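Microbial serine proteinases; subtilisin (Bacillus subtilis, PDB 2GKO) probably cleaves peptide bonds in proteins as a cold-adapted, calcium-loaded subtilisin-type serine endopeptidase. Local coordinates at residues A[120-125]-A[131-136]; A[153-156]-A[161-164]. All blocks are in the same frame, centred on the assembly; numbering follows the deposited sequence.

Contact 1: residues A[120-125]-A[131-136]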
loop_
_atom_site.group_PDB
_atom_site.type_symbol
_atom_site.label_atom_id
_atom_site.label_comp_id
_atom_site.label_asym_id
_atom_site.label_seq_id
_atom_site.Cartn_x
_atom_site.Cartn_y
_atom_site.Cartn_z
ATOM N N ARG A 120 -10.161 -12.997 0.246
ATOM C CA ARG A 120 -10.904 -13.820 1.184
ATOM C C ARG A 120 -9.983 -14.663 2.052
ATOM O O ARG A 120 -10.224 -14.783 3.239
ATOM C CB ARG A 120 -11.907 -14.712 0.461
ATOM C CG ARG A 120 -13.040 -13.935 -0.212
ATOM C CD ARG A 120 -14.001 -14.820 -0.950
ATOM N NE ARG A 120 -14.505 -15.836 -0.040
ATOM C CZ ARG A 120 -15.576 -15.696 0.746
ATOM N NH1 ARG A 120 -15.910 -16.696 1.557
ATOM N NH2 ARG A 120 -16.316 -14.573 0.725
ATOM N N HIS A 121 -8.957 -15.249 1.455
ATOM C CA HIS A 121 -8.022 -16.084 2.196
ATOM C C HIS A 121 -7.306 -15.302 3.296
ATOM O O HIS A 121 -7.148 -15.788 4.412
ATOM C CB HIS A 121 -7.023 -16.769 1.268
ATOM C CG HIS A 121 -6.130 -17.741 1.979
ATOM N ND1 HIS A 121 -6.621 -18.852 2.639
ATOM C CD2 HIS A 121 -4.794 -17.727 2.207
ATOM C CE1 HIS A 121 -5.614 -19.505 3.200
ATOM N NE2 HIS A 121 -4.498 -18.844 2.952
ATOM N N ALA A 122 -6.918 -14.066 2.999
ATOM C CA ALA A 122 -6.273 -13.213 3.975
ATOM C C ALA A 122 -7.215 -12.980 5.153
ATOM O O ALA A 122 -6.809 -13.040 6.294
ATOM C CB ALA A 122 -5.867 -11.891 3.345
ATOM N N GLY A 123 -8.489 -12.715 4.864
ATOM C CA GLY A 123 -9.488 -12.566 5.916
ATOM C C GLY A 123 -9.657 -13.837 6.736
ATOM O O GLY A 123 -9.746 -13.762 7.965
ATOM N N ASP A 124 -9.675 -14.982 6.071
ATOM C CA ASP A 124 -9.850 -16.270 6.740
ATOM C C ASP A 124 -8.659 -16.569 7.637
ATOM O O ASP A 124 -8.820 -17.143 8.723
ATOM C CB ASP A 124 -10.053 -17.389 5.722
ATOM C CG ASP A 124 -11.403 -17.314 5.050
ATOM O OD1 ASP A 124 -11.538 -17.890 3.965
ATOM O OD2 ASP A 124 -12.370 -16.698 5.548
ATOM N N GLN A 125 -7.478 -16.151 7.200
ATOM C CA GLN A 125 -6.248 -16.321 7.979
ATOM C C GLN A 125 -6.231 -15.386 9.180
ATOM O O GLN A 125 -5.783 -15.762 10.265
ATOM C CB GLN A 125 -5.014 -16.075 7.088
ATOM C CG GLN A 125 -4.743 -17.165 6.091
ATOM C CD GLN A 125 -4.204 -18.412 6.737
ATOM O OE1 GLN A 125 -3.072 -18.413 7.179
ATOM N NE2 GLN A 125 -5.024 -19.463 6.839
ATOM N N THR A 131 -5.069 -12.907 14.152
ATOM C CA THR A 131 -3.949 -12.009 13.910
ATOM C C THR A 131 -4.421 -10.834 13.063
ATOM O O THR A 131 -5.476 -10.901 12.429
ATOM C CB THR A 131 -2.795 -12.795 13.236
ATOM O OG1 THR A 131 -1.574 -12.043 13.313
ATOM C CG2 THR A 131 -3.053 -13.014 11.755
ATOM N N LYS A 132 -3.639 -9.763 13.074
ATOM C CA LYS A 132 -3.977 -8.531 12.377
ATOM C C LYS A 132 -3.327 -8.529 11.006
ATOM O O LYS A 132 -2.150 -8.894 10.845
ATOM C CB LYS A 132 -3.555 -7.318 13.214
ATOM C CG LYS A 132 -4.230 -7.249 14.592
ATOM C CD LYS A 132 -5.749 -7.365 14.492
ATOM C CE LYS A 132 -6.427 -6.776 15.720
ATOM N NZ LYS A 132 -7.908 -6.791 15.613
ATOM N N VAL A 133 -4.126 -8.166 10.006
ATOM C CA VAL A 133 -3.700 -8.224 8.614
ATOM C C VAL A 133 -4.009 -6.879 7.949
ATOM O O VAL A 133 -5.142 -6.355 8.041
ATOM C CB VAL A 133 -4.376 -9.384 7.865
ATOM C CG1 VAL A 133 -3.944 -9.394 6.423
ATOM C CG2 VAL A 133 -4.053 -10.717 8.531
ATOM N N VAL A 134 -3.000 -6.334 7.285
ATOM C CA VAL A 134 -3.156 -5.207 6.388
ATOM C C VAL A 134 -2.952 -5.750 4.974
ATOM O O VAL A 134 -1.857 -6.191 4.625
ATOM C CB VAL A 134 -2.099 -4.100 6.646
ATOM C CG1 VAL A 134 -2.329 -2.910 5.690
ATOM C CG2 VAL A 134 -2.131 -3.627 8.101
ATOM N N ILE A 135 -4.003 -5.746 4.168
ATOM C CA ILE A 135 -3.862 -6.033 2.755
ATOM C C ILE A 135 -3.365 -4.795 2.025
ATOM O O ILE A 135 -3.893 -3.707 2.213
ATOM C CB ILE A 135 -5.227 -6.447 2.108
ATOM C CG1 ILE A 135 -5.599 -7.852 2.574
ATOM C CG2 ILE A 135 -5.125 -6.381 0.585
ATOM C CD1 ILE A 135 -7.003 -8.331 2.146
ATOM N N ASN A 136 -2.385 -5.001 1.163
ATOM C CA ASN A 136 -1.994 -4.016 0.177
ATOM C C ASN A 136 -2.332 -4.505 -1.235
ATOM O O ASN A 136 -1.833 -5.544 -1.658
ATOM C CB ASN A 136 -0.486 -3.737 0.260
ATOM C CG ASN A 136 -0.077 -2.632 -0.680
ATOM O OD1 ASN A 136 -0.125 -1.448 -0.312
ATOM N ND2 ASN A 136 0.235 -2.990 -1.929
#

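Contact 2: residues A[153-156]-A[161-164]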
loop_
_atom_site.group_PDB
_atom_site.type_symbol
_atom_site.label_atom_id
_atom_site.label_comp_id
_atom_site.label_asym_id
_atom_site.label_seq_id
_atom_site.Cartn_x
_atom_site.Cartn_y
_atom_site.Cartn_z
ATOM N N ASP A 153 -15.170 -6.489 1.041
ATOM C CA ASP A 153 -16.141 -6.306 2.102
ATOM C C ASP A 153 -16.088 -7.449 3.120
ATOM O O ASP A 153 -16.177 -7.206 4.322
ATOM C CB ASP A 153 -17.552 -6.187 1.506
ATOM C CG ASP A 153 -17.727 -4.934 0.641
ATOM O OD1 ASP A 153 -17.027 -3.925 0.890
ATOM O OD2 ASP A 153 -18.574 -4.895 -0.300
ATOM N N TYR A 154 -15.944 -8.670 2.631
ATOM C CA TYR A 154 -15.820 -9.863 3.465
ATOM C C TYR A 154 -14.625 -9.749 4.405
ATOM O O TYR A 154 -14.734 -9.942 5.620
ATOM C CB TYR A 154 -15.677 -11.065 2.553
ATOM C CG TYR A 154 -15.417 -12.399 3.217
ATOM C CD1 TYR A 154 -16.461 -13.194 3.664
ATOM C CD2 TYR A 154 -14.115 -12.892 3.343
ATOM C CE1 TYR A 154 -16.221 -14.421 4.249
ATOM C CE2 TYR A 154 -13.864 -14.136 3.910
ATOM C CZ TYR A 154 -14.921 -14.889 4.370
ATOM O OH TYR A 154 -14.694 -16.114 4.933
ATOM N N ALA A 155 -13.474 -9.425 3.829
ATOM C CA ALA A 155 -12.260 -9.277 4.636
ATOM C C ALA A 155 -12.337 -8.131 5.635
ATOM O O ALA A 155 -11.911 -8.276 6.771
ATOM C CB ALA A 155 -11.042 -9.110 3.716
ATOM N N TYR A 156 -12.894 -6.996 5.226
ATOM C CA TYR A 156 -13.031 -5.835 6.086
ATOM C C TYR A 156 -13.924 -6.140 7.274
ATOM O O TYR A 156 -13.593 -5.804 8.379
ATOM C CB TYR A 156 -13.589 -4.661 5.302
ATOM C CG TYR A 156 -13.452 -3.331 5.978
ATOM C CD1 TYR A 156 -14.485 -2.804 6.719
ATOM C CD2 TYR A 156 -12.285 -2.584 5.868
ATOM C CE1 TYR A 156 -14.379 -1.571 7.311
ATOM C CE2 TYR A 156 -12.166 -1.352 6.466
ATOM C CZ TYR A 156 -13.215 -0.847 7.194
ATOM O OH TYR A 156 -13.081 0.397 7.766
ATOM N N LEU A 161 -7.583 -4.655 7.428
ATOM C CA LEU A 161 -7.446 -3.318 6.867
ATOM C C LEU A 161 -6.967 -3.443 5.419
ATOM O O LEU A 161 -5.997 -4.129 5.154
ATOM C CB LEU A 161 -6.462 -2.491 7.660
ATOM C CG LEU A 161 -6.280 -1.043 7.208
ATOM C CD1 LEU A 161 -7.575 -0.250 7.292
ATOM C CD2 LEU A 161 -5.237 -0.397 8.056
ATOM N N ILE A 162 -7.670 -2.803 4.496
ATOM C CA ILE A 162 -7.341 -2.893 3.071
ATOM C C ILE A 162 -6.844 -1.544 2.548
ATOM O O ILE A 162 -7.551 -0.557 2.607
ATOM C CB ILE A 162 -8.546 -3.373 2.248
ATOM C CG1 ILE A 162 -8.970 -4.791 2.679
ATOM C CG2 ILE A 162 -8.199 -3.360 0.778
ATOM C CD1 ILE A 162 -10.207 -4.852 3.485
ATOM N N ILE A 163 -5.617 -1.530 2.050
ATOM C CA ILE A 163 -4.991 -0.349 1.457
ATOM C C ILE A 163 -4.807 -0.623 -0.025
ATOM O O ILE A 163 -4.404 -1.714 -0.396
ATOM C CB ILE A 163 -3.604 -0.054 2.104
ATOM C CG1 ILE A 163 -3.659 -0.121 3.640
ATOM C CG2 ILE A 163 -3.034 1.294 1.601
ATOM C CD1 ILE A 163 -4.570 0.860 4.271
ATOM N N ALA A 164 -5.116 0.356 -0.868
ATOM C CA ALA A 164 -4.992 0.189 -2.311
ATOM C C ALA A 164 -4.525 1.450 -3.010
ATOM O O ALA A 164 -4.780 2.556 -2.572
ATOM C CB ALA A 164 -6.328 -0.238 -2.897
#

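Contact 1: residues A[120-125]-A[131-136]
Thr131 OG1 and the carbonyl O of Lys132 both take a hydrogen bond from Asn29 ND2, which holds one branch of Thr131 while the other, the methyl CG2, lies 4.2 Å from Gln125 O. Asn29 also ligates a calcium ion together with Glu49 and Asp97. Between the two segments themselves there is no hydrogen bond, and the contact is apolar. The methyl of Ala122 meets the end of Ile135, with Ala122 CB 3.9 Å from Ile135 CD1. Ile135 reaches it by keeping CG1 anti to its carbonyl carbon (chi1 -73°) and its chain extended beyond (chi2 173°), which carries CD1 out from the strand to the helix. This is the return limb of a beta-alpha-beta crossover of the subtilase fold: helix 112-129 follows strand 97-102 and leads into strand 133-137, with strand 29-34 lying between those two in the sheet. Val133 approaches Ala122 with both branches, more loosely: Val133 CG1 stands 4.4 Å from Ala122 CB, and Val133 CG2 is 4.2 Å from Ala122 O. Trp99, on strand 97-102, borders this layer, touching the side chains of Gln125, Thr131 and Val133, while Val160 and Ile162 pack beside Ile135.

Contact 2: residues A[153-156]-A[161-164]
Apolar packing between Tyr156 and Ile162 makes most of this contact, and a single methyl group does the touching. Ile162 CD1 comes to 3.8 Å from Tyr156 CB and 3.9 Å from Tyr156 N, so it rests against the start of the side chain and the adjoining helix backbone. It also lies 4.3 Å from Ala155 CB, which approaches from the preceding residue of the helix. The methyl is brought there by an unusual bend: chi2 of Ile162 is 106°, well off a staggered setting, which suggests some torsional cost paid for the fit.

The aromatic ring takes part through its rim. Ile162 CD1 lies near the ring plane, 3.9 Å from Tyr156 CD2, and the ring faces are not used by the isoleucine. With CG anti to the backbone N (chi1 -165°), the ring runs on past the methyl toward helix 271-283.

Polar interactions are made with that helix: Tyr156 OH bonds to Arg275 NH1 and Tyr156 O accepts from Asn271 ND2, while the side chain packs on Val272, so both ends of this residue are tied to helix 271-283.

In the sheet, strand 161-165 lies between its parallel neighbours, strands 133-137 and 186-192. Helix 146-157 and this strand are the last two elements of a beta-alpha-beta unit that begins with strand 133-137. Ile162 projects from the sheet face that the helix covers, whereas Leu161 packs on helices 248-265 and 271-283. No hydrogen bond or charge pair joins the two segments, so the contact rests on apolar packing, in which the isoleucine methyl limits the tyrosine ring at one edge while Arg275 holds its hydroxyl.

Overall arrangement
Contacts 1 and 2 follow each other along the chain, with centres 8 Å apart. Their strands are parallel neighbours, joined by a hydrogen bond from Ile135 N to Leu161 O (2.8 Å) and by packing of Val134 CG1 on Ile163 CG1 at 3.7 Å. Their helices also meet: Asp124 OD2 is 2.5 Å from Tyr154 OH, a short hydrogen bond, and Arg120 makes a cation-pi interaction with the same tyrosine. In contact 2 the side chain of Ile162 is about 13 Å from the bound phenylmethanesulfonic acid. Both strands lead toward its pocket, since Ser138, just after strand 133-137, and Ala165, the last residue of strand 161-165, line it.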